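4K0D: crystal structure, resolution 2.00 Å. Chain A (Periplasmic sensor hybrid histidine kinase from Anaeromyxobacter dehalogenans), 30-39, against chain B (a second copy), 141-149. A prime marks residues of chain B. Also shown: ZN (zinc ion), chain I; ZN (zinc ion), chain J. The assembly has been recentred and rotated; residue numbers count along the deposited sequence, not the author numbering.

Chain A 30-39: VLHVSLTARA
Chain B (141-149) ASHTILAYQ

How do the two backbones lie? Residues 30-39 are helical throughout; 141-145 of chain B are helical too, and Leu146′ (phi/psi -91/13) is the first residue to leave helical geometry, before Ala147′ and Tyr148′ extend near -73/149 and -72/136. The chains run in the same direction, pairing Leu31 CA with Ser142′ CA at 7.8 Å and Leu35 CA with Leu146′ CA at 6.9 Å.

What fills the apolar centre? Leu146′ (m, t) spreads its methyls between two leucines one helical turn apart: CD1 lies 3.9 Å from Leu31 CD2, and CD2 lies 3.9 Å from Leu35 CD1. Leu31 is m, t and Leu35 t, p; both point CA-to-CB sideways, yet their ends reach across.

Which polar bond crosses? Leu146′, the first residue beyond the helix, offers its carbonyl to Arg38, whose NH1 donates to Leu146′ O at 3.0 Å and 160°. Water 1 bridges the same pair, accepting from Arg38 NH2 (3.2 Å) and donating to Leu146′ O (2.7 Å).

How does Tyr148′ join? Arg38 (t, p, p, chi4 82°) lays its guanidinium flat on the ring of Tyr148′ (chi1 -70°, chi2 -67°), centres 4.2 Å apart and planes at 20°. The carbonyl sits at the guanidinium edge, so stack and hydrogen bond coexist.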

ATOM      1  N   VAL A  30      12.407  -0.572  -6.033  1.00 27.01           N
ATOM      2  CA  VAL A  30      13.546   0.337  -6.061  1.00 27.94           C
ATOM      3  C   VAL A  30      14.479  -0.144  -4.992  1.00 31.72           C
ATOM      4  O   VAL A  30      15.675  -0.259  -5.218  1.00 28.74           O
ATOM      5  CB  VAL A  30      13.162   1.775  -5.829  1.00 34.39           C
ATOM      6  CG1 VAL A  30      14.410   2.630  -5.460  1.00 27.88           C
ATOM      7  CG2 VAL A  30      12.475   2.309  -7.080  1.00 30.74           C
ATOM      8  N   LEU A  31      13.928  -0.526  -3.847  1.00 31.80           N
ATOM      9  CA  LEU A  31      14.782  -1.093  -2.807  1.00 28.02           C
ATOM     10  C   LEU A  31      15.532  -2.358  -3.254  1.00 31.55           C
ATOM     11  O   LEU A  31      16.712  -2.526  -2.937  1.00 27.69           O
ATOM     12  CB  LEU A  31      13.963  -1.448  -1.561  1.00 27.91           C
ATOM     13  CG  LEU A  31      13.677  -0.305  -0.577  1.00 32.25           C
ATOM     14  CD1 LEU A  31      12.726  -0.809   0.514  1.00 29.10           C
ATOM     15  CD2 LEU A  31      14.937   0.252   0.038  1.00 31.50           C
ATOM     16  N   HIS A  32      14.835  -3.248  -3.939  1.00 27.63           N
ATOM     17  CA  HIS A  32      15.365  -4.556  -4.216  1.00 31.85           C
ATOM     18  C   HIS A  32      16.504  -4.401  -5.239  1.00 30.26           C
ATOM     19  O   HIS A  32      17.528  -5.073  -5.167  1.00 28.56           O
ATOM     20  CB  HIS A  32      14.273  -5.485  -4.760  1.00 30.62           C
ATOM     21  CG  HIS A  32      14.736  -6.894  -4.856  1.00 28.71           C
ATOM     22  ND1 HIS A  32      14.987  -7.646  -3.738  1.00 34.17           N
ATOM     23  CD2 HIS A  32      15.104  -7.658  -5.918  1.00 32.78           C
ATOM     24  CE1 HIS A  32      15.435  -8.839  -4.096  1.00 33.86           C
ATOM     25  NE2 HIS A  32      15.508  -8.879  -5.414  1.00 33.29           N
ATOM     26  N   VAL A  33      16.312  -3.505  -6.186  1.00 28.21           N
ATOM     27  CA  VAL A  33      17.343  -3.174  -7.098  1.00 24.26           C
ATOM     28  C   VAL A  33      18.555  -2.642  -6.335  1.00 31.10           C
ATOM     29  O   VAL A  33      19.659  -3.145  -6.522  1.00 28.67           O
ATOM     30  CB  VAL A  33      16.878  -2.172  -8.125  1.00 28.03           C
ATOM     31  CG1 VAL A  33      18.090  -1.430  -8.743  1.00 26.56           C
ATOM     32  CG2 VAL A  33      15.991  -2.881  -9.221  1.00 26.04           C
ATOM     33  N   SER A  34      18.374  -1.648  -5.461  1.00 31.00           N
ATOM     34  CA  SER A  34      19.534  -1.141  -4.690  1.00 29.13           C
ATOM     35  C   SER A  34      20.233  -2.243  -3.915  1.00 32.12           C
ATOM     36  O   SER A  34      21.465  -2.270  -3.849  1.00 31.25           O
ATOM     37  CB  SER A  34      19.094  -0.074  -3.699  1.00 36.33           C
ATOM     38  OG  SER A  34      18.573   1.030  -4.399  1.00 34.63           O
ATOM     39  N   LEU A  35      19.447  -3.110  -3.278  1.00 27.75           N
ATOM     40  CA  LEU A  35      19.981  -4.180  -2.464  1.00 28.05           C
ATOM     41  C   LEU A  35      20.765  -5.180  -3.336  1.00 33.16           C
ATOM     42  O   LEU A  35      21.937  -5.482  -3.063  1.00 31.84           O
ATOM     43  CB  LEU A  35      18.871  -4.894  -1.746  1.00 27.27           C
ATOM     44  CG  LEU A  35      19.326  -6.042  -0.868  1.00 37.40           C
ATOM     45  CD1 LEU A  35      20.019  -5.454   0.342  1.00 42.25           C
ATOM     46  CD2 LEU A  35      18.199  -6.955  -0.399  1.00 42.93           C
ATOM     47  N   THR A  36      20.145  -5.683  -4.396  1.00 30.41           N
ATOM     48  CA  THR A  36      20.838  -6.614  -5.305  1.00 28.17           C
ATOM     49  C   THR A  36      22.065  -6.017  -6.005  1.00 28.60           C
ATOM     50  O   THR A  36      23.020  -6.713  -6.227  1.00 33.45           O
ATOM     51  CB  THR A  36      19.908  -7.219  -6.393  1.00 32.51           C
ATOM     52  OG1 THR A  36      19.345  -6.182  -7.197  1.00 29.77           O
ATOM     53  CG2 THR A  36      18.820  -8.101  -5.766  1.00 34.46           C
ATOM     54  N   ALA A  37      22.029  -4.743  -6.360  1.00 28.40           N
ATOM     55  CA  ALA A  37      23.169  -4.084  -6.974  1.00 31.48           C
ATOM     56  C   ALA A  37      24.289  -3.967  -5.985  1.00 37.32           C
ATOM     57  O   ALA A  37      25.436  -4.199  -6.321  1.00 36.98           O
ATOM     58  CB  ALA A  37      22.782  -2.714  -7.452  1.00 30.06           C
ATOM     59  N   ARG A  38      23.977  -3.595  -4.746  1.00 34.01           N
ATOM     60  CA  ARG A  38      25.036  -3.510  -3.753  1.00 31.19           C
ATOM     61  C   ARG A  38      25.639  -4.905  -3.552  1.00 39.34           C
ATOM     62  O   ARG A  38      26.848  -5.053  -3.443  1.00 36.44           O
ATOM     63  CB  ARG A  38      24.507  -2.928  -2.442  1.00 30.88           C
ATOM     64  CG  ARG A  38      25.466  -2.931  -1.241  1.00 39.80           C
ATOM     65  CD  ARG A  38      26.541  -1.819  -1.306  1.00 37.22           C
ATOM     66  NE  ARG A  38      25.924  -0.553  -1.581  1.00 42.43           N
ATOM     67  CZ  ARG A  38      25.349   0.206  -0.648  1.00 47.43           C
ATOM     68  NH1 ARG A  38      25.374  -0.154   0.635  1.00 42.25           N
ATOM     69  NH2 ARG A  38      24.767   1.339  -0.999  1.00 42.82           N
ATOM     70  N   ALA A  39      24.809  -5.939  -3.508  1.00 35.02           N
ATOM     71  CA  ALA A  39      25.290  -7.255  -3.130  1.00 28.65           C
ATOM     72  C   ALA A  39      26.173  -7.789  -4.263  1.00 40.06           C
ATOM     73  O   ALA A  39      27.075  -8.593  -4.035  1.00 40.13           O
ATOM     74  CB  ALA A  39      24.106  -8.223  -2.906  1.00 31.61           C
TER
ATOM     75  N   ALA B 141      14.643   1.334   8.599  1.00 32.20           N
ATOM     76  CA  ALA B 141      15.293   0.033   8.562  1.00 34.91           C
ATOM     77  C   ALA B 141      15.979  -0.134   7.213  1.00 34.87           C
ATOM     78  O   ALA B 141      17.097  -0.601   7.123  1.00 33.72           O
ATOM     79  CB  ALA B 141      14.299  -1.065   8.805  1.00 34.55           C
ATOM     80  N   SER B 142      15.297   0.243   6.148  1.00 31.86           N
ATOM     81  CA  SER B 142      15.906   0.221   4.831  1.00 31.26           C
ATOM     82  C   SER B 142      17.188   1.015   4.794  1.00 32.57           C
ATOM     83  O   SER B 142      18.204   0.556   4.257  1.00 32.16           O
ATOM     84  CB  SER B 142      14.961   0.815   3.827  1.00 32.02           C
ATOM     85  OG  SER B 142      13.848  -0.014   3.814  1.00 37.93           O
ATOM     86  N   HIS B 143      17.133   2.228   5.327  1.00 33.17           N
ATOM     87  CA  HIS B 143      18.293   3.079   5.274  1.00 34.66           C
ATOM     88  C   HIS B 143      19.471   2.390   5.917  1.00 36.10           C
ATOM     89  O   HIS B 143      20.575   2.385   5.366  1.00 39.23           O
ATOM     90  CB  HIS B 143      18.067   4.406   5.969  1.00 38.08           C
ATOM     91  CG  HIS B 143      19.239   5.319   5.836  1.00 40.69           C
ATOM     92  ND1 HIS B 143      19.447   6.092   4.717  1.00 41.69           N
ATOM     93  CD2 HIS B 143      20.305   5.529   6.649  1.00 36.35           C
ATOM     94  CE1 HIS B 143      20.573   6.779   4.861  1.00 44.04           C
ATOM     95  NE2 HIS B 143      21.103   6.456   6.025  1.00 49.46           N
ATOM     96  N   THR B 144      19.227   1.822   7.095  1.00 34.66           N
ATOM     97  CA  THR B 144      20.269   1.232   7.907  1.00 37.30           C
ATOM     98  C   THR B 144      20.794   0.025   7.174  1.00 41.81           C
ATOM     99  O   THR B 144      21.990  -0.208   7.084  1.00 31.11           O
ATOM    100  CB  THR B 144      19.695   0.785   9.246  1.00 39.09           C
ATOM    101  OG1 THR B 144      19.437   1.938  10.054  1.00 45.18           O
ATOM    102  CG2 THR B 144      20.653  -0.143   9.976  1.00 41.55           C
ATOM    103  N   ILE B 145      19.879  -0.755   6.607  1.00 37.86           N
ATOM    104  CA  ILE B 145      20.323  -1.928   5.893  1.00 38.66           C
ATOM    105  C   ILE B 145      21.189  -1.547   4.707  1.00 42.48           C
ATOM    106  O   ILE B 145      22.134  -2.251   4.392  1.00 35.86           O
ATOM    107  CB  ILE B 145      19.154  -2.818   5.423  1.00 37.23           C
ATOM    108  CG1 ILE B 145      18.708  -3.696   6.589  1.00 36.37           C
ATOM    109  CG2 ILE B 145      19.613  -3.706   4.263  1.00 32.65           C
ATOM    110  CD1 ILE B 145      17.317  -4.221   6.398  1.00 44.51           C
ATOM    111  N   LEU B 146      20.883  -0.463   4.011  1.00 36.75           N
ATOM    112  CA  LEU B 146      21.725  -0.122   2.877  1.00 30.85           C
ATOM    113  C   LEU B 146      22.888   0.805   3.245  1.00 40.17           C
ATOM    114  O   LEU B 146      23.500   1.375   2.355  1.00 39.55           O
ATOM    115  CB  LEU B 146      20.898   0.506   1.770  1.00 30.85           C
ATOM    116  CG  LEU B 146      19.674  -0.317   1.342  1.00 36.09           C
ATOM    117  CD1 LEU B 146      18.858   0.417   0.318  1.00 36.81           C
ATOM    118  CD2 LEU B 146      20.133  -1.606   0.769  1.00 43.25           C
ATOM    119  N   ALA B 147      23.177   0.994   4.532  1.00 34.01           N
ATOM    120  CA  ALA B 147      24.217   1.932   4.911  1.00 44.40           C
ATOM    121  C   ALA B 147      25.604   1.321   4.562  1.00 50.39           C
ATOM    122  O   ALA B 147      25.760   0.099   4.584  1.00 50.07           O
ATOM    123  CB  ALA B 147      24.128   2.263   6.405  1.00 37.88           C
ATOM    124  N   TYR B 148      26.578   2.174   4.221  1.00 47.51           N
ATOM    125  CA  TYR B 148      27.959   1.736   3.923  1.00 53.41           C
ATOM    126  C   TYR B 148      28.713   1.302   5.185  1.00 60.59           C
ATOM    127  O   TYR B 148      28.643   1.984   6.215  1.00 62.92           O
ATOM    128  CB  TYR B 148      28.743   2.855   3.241  1.00 45.22           C
ATOM    129  CG  TYR B 148      28.283   3.136   1.838  1.00 45.33           C
ATOM    130  CD1 TYR B 148      28.468   2.193   0.829  1.00 44.55           C
ATOM    131  CD2 TYR B 148      27.662   4.345   1.503  1.00 47.89           C
ATOM    132  CE1 TYR B 148      28.045   2.448  -0.477  1.00 47.95           C
ATOM    133  CE2 TYR B 148      27.236   4.614   0.188  1.00 42.73           C
ATOM    134  CZ  TYR B 148      27.434   3.654  -0.792  1.00 47.36           C
ATOM    135  OH  TYR B 148      27.024   3.873  -2.093  1.00 48.27           O
ATOM    136  N   GLN B 149      29.427   0.175   5.108  1.00 64.42           N
ATOM    137  CA  GLN B 149      30.130  -0.379   6.283  1.00 68.96           C
ATOM    138  C   GLN B 149      31.640  -0.115   6.244  1.00 72.42           C
ATOM    139  O   GLN B 149      32.174   0.373   5.247  1.00 64.43           O
ATOM    140  CB  GLN B 149      29.884  -1.889   6.413  1.00 65.23           C
TER
HETATM  141 ZN    ZN I 201      14.410  -7.444  -1.934  1.00 36.18          ZN
HETATM  142 ZN    ZN J 202      17.774   6.926   3.558  1.00 43.24          ZN
HETATM  143  O   HOH W   1      23.086   3.457   0.641  1.00 41.92           O